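Local coordinates for sp1 protein (PDB 6LPA), which is the nonstructural protein 1 of a porcine alphacoronavirus, associated with host proliferation and immune evasion, and probably suppresses host gene expression, at residues A[43-48]-A[86-91]; A[4-9]-A[37-42]; A[15-20]-A[52-57]. One frame throughout, in Å; residues are numbered along the deposited sequence.

How the contacts relate
Contact 1 is the core contact, lying close to the centre of the chain; contact 2 is partly buried and contact 3 is a surface contact. Contacts 1 and 2 both reach the six-stranded mixed sheet, whereas contact 3 builds a separate two-stranded parallel piece. Contact 1 relies on direct antiparallel backbone bonds and aromatic packing, contact 2 on apolar touches and bridging waters, and contact 3 on parallel backbone bonds with aliphatic cover and one water. Contact 1 touches both others: Phe-44 N probably bonds to Ala-9 O of contact 2, and Pro-91 O to His-19 N of contact 3. Contacts 2 and 3 do not touch; their centres are about 18 Å apart.

Contact 1 of 3, residues A[43-48]-A[86-91]; sequences RFVAFG and RGWLIP
Trp-88 and Val-45 form an antiparallel hydrogen-bonded pair, with Val-45 N 2.8 Å from Trp-88 O and Trp-88 N 2.9 Å from Val-45 O. The first of these bonds lies in the carbonyl plane. Arg-43 and Ile-90 pair in the same way, and Phe-47 N adds a bond to Arg-86 O, with the donor 51° out of that carbonyl's plane.

From CB, the Trp-88 side chain sets CG beside its own backbone N (chi1 -49°), and the six-membered ring then runs across to the other strand. CE3 lies 3.3 Å from Val-45 O; CZ3 comes next, 3.7 Å from Ala-46 O; CH2 at the far corner reaches CD1 of Phe-47, also at 3.7 Å. On the same face Val-45 CG2 packs against Ile-90 CD1 at 3.8 Å.

The other face carries Phe-44 and Leu-89, where Phe-44 CB meets Leu-89 CD2 at 4.1 Å. The Phe-44 ring reaches Gly-87, whose CA is 4.1 Å from CE1. Arg-86 and Gly-87 share Leu-65 as their partner on strand 61-66, which makes a classic beta bulge. Phe-44 also meets Phe-101 of the non-adjacent strand 96-104 and bonds through its backbone to Ala-9 and Ala-11. These links across the sheet's outermost strands indicate a closed six-stranded beta-barrel, as in nsp1 of related coronaviruses, with Phe-44 inside.

Contact 2 of 3, residues A[4-9]-A[37-42]; sequences NQLTLA and HGFKDC
Leu-6 meets Phe-39 through one methyl: CD1 is 4.0 Å from ring atom CD2 and as far from CE2, the two side chains crossing at about a right angle. Phe-39 CG stands anti to its carbonyl carbon, beside the backbone N (chi1 -63°), and the CD2/CE2 side of the ring then faces Leu-6. Leu-8 adds a looser touch, CD2 to Phe-39 CB at 4.4 Å, and Ala-9 CB rests 3.9 Å from Cys-42 O.

One water sits 2.9 Å from Thr-7 O and 2.8 Å from Gly-38 O, within reach of more acceptors than it can serve at once. Another accepts from Ala-9 N at 2.7 Å and can donate to Cys-42 O, one of more acceptors than it has protons for.

Further out, Gly-38, at positive phi, is the C-prime residue of a Schellman motif ending helix 33-36, in which Phe-39 N bonds to Ser-34 O. A type I turn follows, closed by Cys-42 N to Phe-39 O at 3.0 Å.

With Leu-8 CA and Phe-39 CA 7.1 Å apart, the backbones are too distant for direct bonding at this level. Two waters bridge their polar groups, while Leu-8 and Phe-39 meet on Leu-89.

Contact 3 of 3, residues A[15-20]-A[52-57]; sequences EISAHG and IVIGVE
A short parallel beta pair joins strand 16-17 to strand 53-54, with Ile-16 opposite Val-53 and Ser-17 opposite Ile-54. Its hydrogen bonding shows the parallel pattern, one residue bonding to two that flank its partner: Ile-16 N reaches Ile-52 O at 2.9 Å, and Ile-54 N returns to Ile-16 O at 2.8 Å. The first donor stands 41° above the carbonyl plane of Ile-52. Ala-18 N then bonds to Ile-54 O at 2.9 Å, nearly along the C=O axis (175° at the oxygen).

Beyond the strands the two segments stay side by side, but water takes over from direct pairing. One molecule accepts from Gly-20 N at 2.8 Å and donates to Gly-55 O at 2.6 Å, linking the backbones where Gly-55 turns through positive phi.

Ala-18 and the valines pack on one face; the other mixes Ile-54 with the polar Ser-17 and Glu-15. Ala-18 CB meets two valines that approach it from the same side, 3.7 Å from Val-56 CG2 and 3.9 Å from Val-53 CG1. On the other face Ile-54 places CG1 between its own backbone N and carbonyl carbon (chi1 68°), which brings that atom to 3.6 Å from Ile-16 O. The Glu-15 side chain, extended beyond CG, crosses Ile-54 at about a right angle, its carboxylate lying against CG2 and CD1.

The inner face of the pair rests on the barrel. Ala-18 and Val-56 pack on Ile-90 of strand 85-91, Val-53 and Val-56 on Phe-78, while Ser-17 O accepts from Ser-92 OG. His-19 bonds through its backbone to Pro-91, fastening the pair to the end of strand 85-91, and Glu-57 packs on Arg-83 of the second subunit.

Contact 1 of 3, residues A[43-48]-A[86-91]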
# COMPACT_ATOMS: atom_id res chain seq x y z
N ARG A 43 -15.21 -9.44 -1.14
CA ARG A 43 -14.96 -10.83 -0.78
C ARG A 43 -13.56 -10.98 -0.21
O ARG A 43 -12.61 -10.37 -0.72
CB ARG A 43 -15.13 -11.79 -1.97
CG ARG A 43 -16.55 -11.82 -2.55
CD ARG A 43 -17.62 -12.40 -1.58
NE ARG A 43 -18.94 -12.30 -2.19
CZ ARG A 43 -19.77 -11.27 -2.03
NH1 ARG A 43 -19.44 -10.25 -1.25
NH2 ARG A 43 -20.94 -11.26 -2.64
N PHE A 44 -13.42 -11.77 0.85
CA PHE A 44 -12.10 -12.04 1.39
C PHE A 44 -11.45 -13.17 0.61
O PHE A 44 -12.02 -14.26 0.47
CB PHE A 44 -12.17 -12.42 2.87
CG PHE A 44 -10.83 -12.84 3.43
CD1 PHE A 44 -9.96 -11.90 3.95
CD2 PHE A 44 -10.44 -14.17 3.43
CE1 PHE A 44 -8.73 -12.29 4.47
CE2 PHE A 44 -9.23 -14.57 3.93
CZ PHE A 44 -8.36 -13.63 4.45
N VAL A 45 -10.22 -12.94 0.16
CA VAL A 45 -9.48 -13.89 -0.64
C VAL A 45 -8.20 -14.15 0.12
O VAL A 45 -7.40 -13.23 0.32
CB VAL A 45 -9.21 -13.36 -2.05
CG1 VAL A 45 -8.53 -14.42 -2.93
CG2 VAL A 45 -10.52 -12.85 -2.66
N ALA A 46 -8.02 -15.38 0.58
CA ALA A 46 -6.84 -15.73 1.34
C ALA A 46 -5.59 -15.62 0.47
O ALA A 46 -5.63 -15.83 -0.75
CB ALA A 46 -6.96 -17.16 1.89
N PHE A 47 -4.47 -15.29 1.10
CA PHE A 47 -3.21 -15.34 0.38
C PHE A 47 -2.91 -16.78 -0.01
O PHE A 47 -3.04 -17.70 0.82
CB PHE A 47 -2.06 -14.79 1.23
CG PHE A 47 -0.73 -14.86 0.52
CD1 PHE A 47 -0.37 -13.87 -0.39
CD2 PHE A 47 0.12 -15.95 0.70
CE1 PHE A 47 0.83 -13.93 -1.08
CE2 PHE A 47 1.34 -16.00 0.04
CZ PHE A 47 1.69 -14.99 -0.88
N GLY A 48 -2.50 -16.98 -1.25
CA GLY A 48 -2.38 -18.29 -1.84
C GLY A 48 -3.45 -18.60 -2.84
O GLY A 48 -3.26 -19.49 -3.68
N ARG A 86 -2.08 -11.86 4.83
CA ARG A 86 -3.00 -12.99 4.99
C ARG A 86 -4.07 -13.06 3.92
O ARG A 86 -4.68 -14.12 3.74
CB ARG A 86 -3.68 -12.93 6.37
CG ARG A 86 -2.70 -12.91 7.51
CD ARG A 86 -1.76 -14.11 7.40
NE ARG A 86 -0.75 -14.05 8.44
CZ ARG A 86 0.33 -14.83 8.52
NH1 ARG A 86 0.56 -15.79 7.62
NH2 ARG A 86 1.17 -14.65 9.53
N GLY A 87 -4.32 -11.97 3.22
CA GLY A 87 -5.35 -12.00 2.20
C GLY A 87 -5.84 -10.59 1.92
O GLY A 87 -5.29 -9.61 2.41
N TRP A 88 -6.89 -10.53 1.11
CA TRP A 88 -7.43 -9.25 0.66
C TRP A 88 -8.94 -9.26 0.75
O TRP A 88 -9.59 -10.31 0.70
CB TRP A 88 -7.03 -8.93 -0.79
CG TRP A 88 -5.58 -9.10 -1.13
CD1 TRP A 88 -4.63 -8.11 -1.16
CD2 TRP A 88 -4.92 -10.31 -1.52
NE1 TRP A 88 -3.41 -8.65 -1.56
CE2 TRP A 88 -3.56 -10.00 -1.78
CE3 TRP A 88 -5.34 -11.64 -1.68
CZ2 TRP A 88 -2.62 -10.96 -2.17
CZ3 TRP A 88 -4.40 -12.61 -2.07
CH2 TRP A 88 -3.06 -12.26 -2.33
N LEU A 89 -9.51 -8.06 0.84
CA LEU A 89 -10.93 -7.83 0.58
C LEU A 89 -11.02 -7.10 -0.75
O LEU A 89 -10.41 -6.03 -0.91
CB LEU A 89 -11.57 -7.00 1.70
CG LEU A 89 -11.97 -7.74 2.97
CD1 LEU A 89 -12.10 -6.74 4.12
CD2 LEU A 89 -13.29 -8.49 2.74
N ILE A 90 -11.74 -7.69 -1.69
CA ILE A 90 -11.79 -7.23 -3.07
C ILE A 90 -13.24 -7.15 -3.51
O ILE A 90 -14.00 -8.12 -3.32
CB ILE A 90 -11.01 -8.18 -4.00
CG1 ILE A 90 -9.67 -8.61 -3.36
CG2 ILE A 90 -10.81 -7.53 -5.36
CD1 ILE A 90 -8.92 -9.71 -4.13
N PRO A 91 -13.65 -6.06 -4.14
CA PRO A 91 -15.03 -5.98 -4.66
C PRO A 91 -15.31 -7.15 -5.59
O PRO A 91 -14.58 -7.38 -6.56
CB PRO A 91 -15.06 -4.62 -5.39
CG PRO A 91 -14.01 -3.80 -4.68
CD PRO A 91 -12.91 -4.80 -4.35

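Contact 2 of 3, residues A[4-9]-A[37-42]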
# COMPACT_ATOMS: atom_id res chain seq x y z
N ASN A 4 -13.37 -4.18 14.92
CA ASN A 4 -12.48 -5.02 15.71
C ASN A 4 -13.06 -6.44 15.88
O ASN A 4 -12.50 -7.27 16.61
CB ASN A 4 -12.20 -4.38 17.07
CG ASN A 4 -10.97 -4.98 17.75
OD1 ASN A 4 -9.92 -4.33 17.84
ND2 ASN A 4 -11.09 -6.22 18.22
N GLN A 5 -14.19 -6.69 15.22
CA GLN A 5 -14.80 -8.03 15.17
C GLN A 5 -15.76 -8.02 13.98
O GLN A 5 -16.86 -7.47 14.09
CB GLN A 5 -15.51 -8.38 16.46
CG GLN A 5 -15.35 -9.82 16.88
CD GLN A 5 -16.29 -10.77 16.14
OE1 GLN A 5 -16.95 -10.39 15.17
NE2 GLN A 5 -16.35 -12.02 16.60
N LEU A 6 -15.34 -8.63 12.87
CA LEU A 6 -16.01 -8.46 11.57
C LEU A 6 -16.44 -9.80 11.00
O LEU A 6 -15.68 -10.77 11.00
CB LEU A 6 -15.08 -7.77 10.56
CG LEU A 6 -15.29 -6.34 10.08
CD1 LEU A 6 -14.21 -5.95 9.04
CD2 LEU A 6 -16.69 -6.14 9.50
N THR A 7 -17.67 -9.84 10.48
CA THR A 7 -18.11 -10.95 9.66
C THR A 7 -17.86 -10.58 8.20
O THR A 7 -18.41 -9.59 7.70
CB THR A 7 -19.57 -11.29 9.92
OG1 THR A 7 -19.75 -11.58 11.31
CG2 THR A 7 -19.98 -12.52 9.12
N LEU A 8 -17.01 -11.35 7.54
CA LEU A 8 -16.62 -11.11 6.16
C LEU A 8 -17.14 -12.22 5.27
O LEU A 8 -17.25 -13.38 5.69
CB LEU A 8 -15.10 -11.03 6.03
CG LEU A 8 -14.40 -9.93 6.83
CD1 LEU A 8 -12.89 -10.05 6.67
CD2 LEU A 8 -14.90 -8.55 6.44
N ALA A 9 -17.44 -11.87 4.02
CA ALA A 9 -17.85 -12.84 3.02
C ALA A 9 -16.61 -13.45 2.37
O ALA A 9 -15.98 -12.82 1.52
CB ALA A 9 -18.77 -12.20 1.99
N HIS A 37 -20.29 0.17 5.04
CA HIS A 37 -21.37 -0.76 4.77
C HIS A 37 -20.94 -2.19 5.04
O HIS A 37 -21.42 -3.13 4.39
CB HIS A 37 -21.87 -0.58 3.33
CG HIS A 37 -22.57 0.72 3.08
ND1 HIS A 37 -21.89 1.89 2.77
CD2 HIS A 37 -23.89 1.04 3.07
CE1 HIS A 37 -22.77 2.86 2.58
NE2 HIS A 37 -23.98 2.38 2.75
N GLY A 38 -19.99 -2.36 5.97
CA GLY A 38 -19.53 -3.66 6.45
C GLY A 38 -18.79 -4.51 5.43
O GLY A 38 -18.64 -5.72 5.64
N PHE A 39 -18.30 -3.91 4.34
CA PHE A 39 -17.59 -4.64 3.28
C PHE A 39 -18.47 -5.69 2.61
O PHE A 39 -17.97 -6.67 2.06
CB PHE A 39 -16.31 -5.31 3.80
CG PHE A 39 -15.27 -4.33 4.31
CD1 PHE A 39 -14.46 -3.63 3.42
CD2 PHE A 39 -15.13 -4.09 5.66
CE1 PHE A 39 -13.53 -2.73 3.88
CE2 PHE A 39 -14.20 -3.19 6.12
CZ PHE A 39 -13.40 -2.51 5.23
N LYS A 40 -19.80 -5.48 2.60
CA LYS A 40 -20.68 -6.46 1.98
C LYS A 40 -20.47 -6.56 0.47
O LYS A 40 -20.78 -7.61 -0.11
CB LYS A 40 -22.14 -6.13 2.28
CG LYS A 40 -23.13 -7.28 2.12
CD LYS A 40 -24.45 -6.96 2.82
CE LYS A 40 -25.57 -7.92 2.42
NZ LYS A 40 -25.89 -8.83 3.53
N ASP A 41 -19.95 -5.52 -0.17
CA ASP A 41 -19.67 -5.57 -1.61
C ASP A 41 -18.33 -6.22 -1.93
O ASP A 41 -17.92 -6.24 -3.09
CB ASP A 41 -19.72 -4.16 -2.21
CG ASP A 41 -18.70 -3.22 -1.59
OD1 ASP A 41 -18.18 -3.51 -0.50
OD2 ASP A 41 -18.40 -2.16 -2.19
N CYS A 42 -17.64 -6.76 -0.92
CA CYS A 42 -16.27 -7.24 -1.02
C CYS A 42 -16.21 -8.71 -0.61
O CYS A 42 -17.02 -9.17 0.21
CB CYS A 42 -15.36 -6.38 -0.12
SG CYS A 42 -14.91 -4.81 -0.79
O HOH W 1 -18.53 -8.48 5.06
O HOH W 2 -16.91 -9.42 3.04

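Contact 3 of 3, residues A[15-20]-A[52-57]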
# COMPACT_ATOMS: atom_id res chain seq x y z
N GLU A 15 -13.73 -19.77 -9.41
CA GLU A 15 -13.19 -18.55 -9.98
C GLU A 15 -13.90 -17.36 -9.35
O GLU A 15 -15.10 -17.42 -9.08
CB GLU A 15 -13.32 -18.51 -11.52
CG GLU A 15 -12.04 -18.89 -12.25
CD GLU A 15 -11.93 -18.25 -13.63
OE1 GLU A 15 -10.82 -18.31 -14.22
OE2 GLU A 15 -12.94 -17.69 -14.12
N ILE A 16 -13.16 -16.29 -9.12
CA ILE A 16 -13.66 -15.11 -8.44
C ILE A 16 -13.51 -13.97 -9.44
O ILE A 16 -12.39 -13.54 -9.74
CB ILE A 16 -12.89 -14.82 -7.14
CG1 ILE A 16 -13.23 -15.86 -6.07
CG2 ILE A 16 -13.19 -13.44 -6.58
CD1 ILE A 16 -12.06 -16.10 -5.07
N SER A 17 -14.62 -13.51 -9.99
CA SER A 17 -14.58 -12.29 -10.79
C SER A 17 -14.64 -11.08 -9.87
O SER A 17 -15.52 -10.99 -9.00
CB SER A 17 -15.74 -12.27 -11.78
OG SER A 17 -15.78 -10.99 -12.39
N ALA A 18 -13.70 -10.15 -10.03
CA ALA A 18 -13.52 -9.07 -9.08
C ALA A 18 -12.94 -7.85 -9.79
O ALA A 18 -12.67 -7.88 -10.99
CB ALA A 18 -12.63 -9.51 -7.91
N HIS A 19 -12.74 -6.78 -9.03
CA HIS A 19 -12.09 -5.60 -9.58
C HIS A 19 -11.46 -4.80 -8.46
O HIS A 19 -11.88 -4.89 -7.30
CB HIS A 19 -13.08 -4.73 -10.37
CG HIS A 19 -14.21 -4.18 -9.55
ND1 HIS A 19 -14.17 -2.93 -8.97
CD2 HIS A 19 -15.40 -4.72 -9.21
CE1 HIS A 19 -15.29 -2.72 -8.31
NE2 HIS A 19 -16.06 -3.79 -8.44
N GLY A 20 -10.44 -4.02 -8.82
CA GLY A 20 -9.84 -3.04 -7.92
C GLY A 20 -9.86 -1.64 -8.52
O GLY A 20 -10.60 -1.39 -9.47
N ILE A 52 -7.24 -17.45 -8.12
CA ILE A 52 -8.70 -17.52 -8.32
C ILE A 52 -9.23 -16.26 -8.96
O ILE A 52 -10.27 -16.29 -9.62
CB ILE A 52 -9.49 -17.66 -7.02
CG1 ILE A 52 -9.09 -18.86 -6.22
CG2 ILE A 52 -10.97 -17.74 -7.33
CD1 ILE A 52 -9.42 -19.94 -6.81
N VAL A 53 -8.60 -15.14 -8.67
CA VAL A 53 -9.17 -13.83 -9.00
C VAL A 53 -8.94 -13.53 -10.47
O VAL A 53 -7.81 -13.60 -10.96
CB VAL A 53 -8.54 -12.75 -8.10
CG1 VAL A 53 -9.21 -11.42 -8.33
CG2 VAL A 53 -8.59 -13.19 -6.65
N ILE A 54 -10.00 -13.17 -11.17
CA ILE A 54 -9.91 -12.61 -12.51
C ILE A 54 -10.48 -11.20 -12.44
O ILE A 54 -11.43 -10.95 -11.68
CB ILE A 54 -10.65 -13.49 -13.55
CG1 ILE A 54 -12.15 -13.47 -13.34
CG2 ILE A 54 -10.15 -14.92 -13.46
CD1 ILE A 54 -12.90 -14.55 -14.10
N GLY A 55 -9.85 -10.27 -13.15
CA GLY A 55 -10.27 -8.89 -13.21
C GLY A 55 -9.45 -7.91 -12.38
O GLY A 55 -9.76 -6.71 -12.40
N VAL A 56 -8.45 -8.37 -11.64
CA VAL A 56 -7.69 -7.50 -10.75
C VAL A 56 -6.21 -7.58 -11.12
O VAL A 56 -5.59 -8.65 -11.00
CB VAL A 56 -7.90 -7.85 -9.27
CG1 VAL A 56 -7.23 -6.82 -8.39
CG2 VAL A 56 -9.41 -7.91 -8.95
N GLU A 57 -5.65 -6.45 -11.56
CA GLU A 57 -4.25 -6.35 -11.95
C GLU A 57 -3.36 -6.17 -10.73
O GLU A 57 -3.82 -5.66 -9.69
CB GLU A 57 -4.06 -5.15 -12.89
CG GLU A 57 -3.25 -5.44 -14.13
CD GLU A 57 -3.99 -6.34 -15.08
OE1 GLU A 57 -4.88 -5.82 -15.78
OE2 GLU A 57 -3.69 -7.55 -15.14
O HOH W 3 -9.60 -4.25 -11.43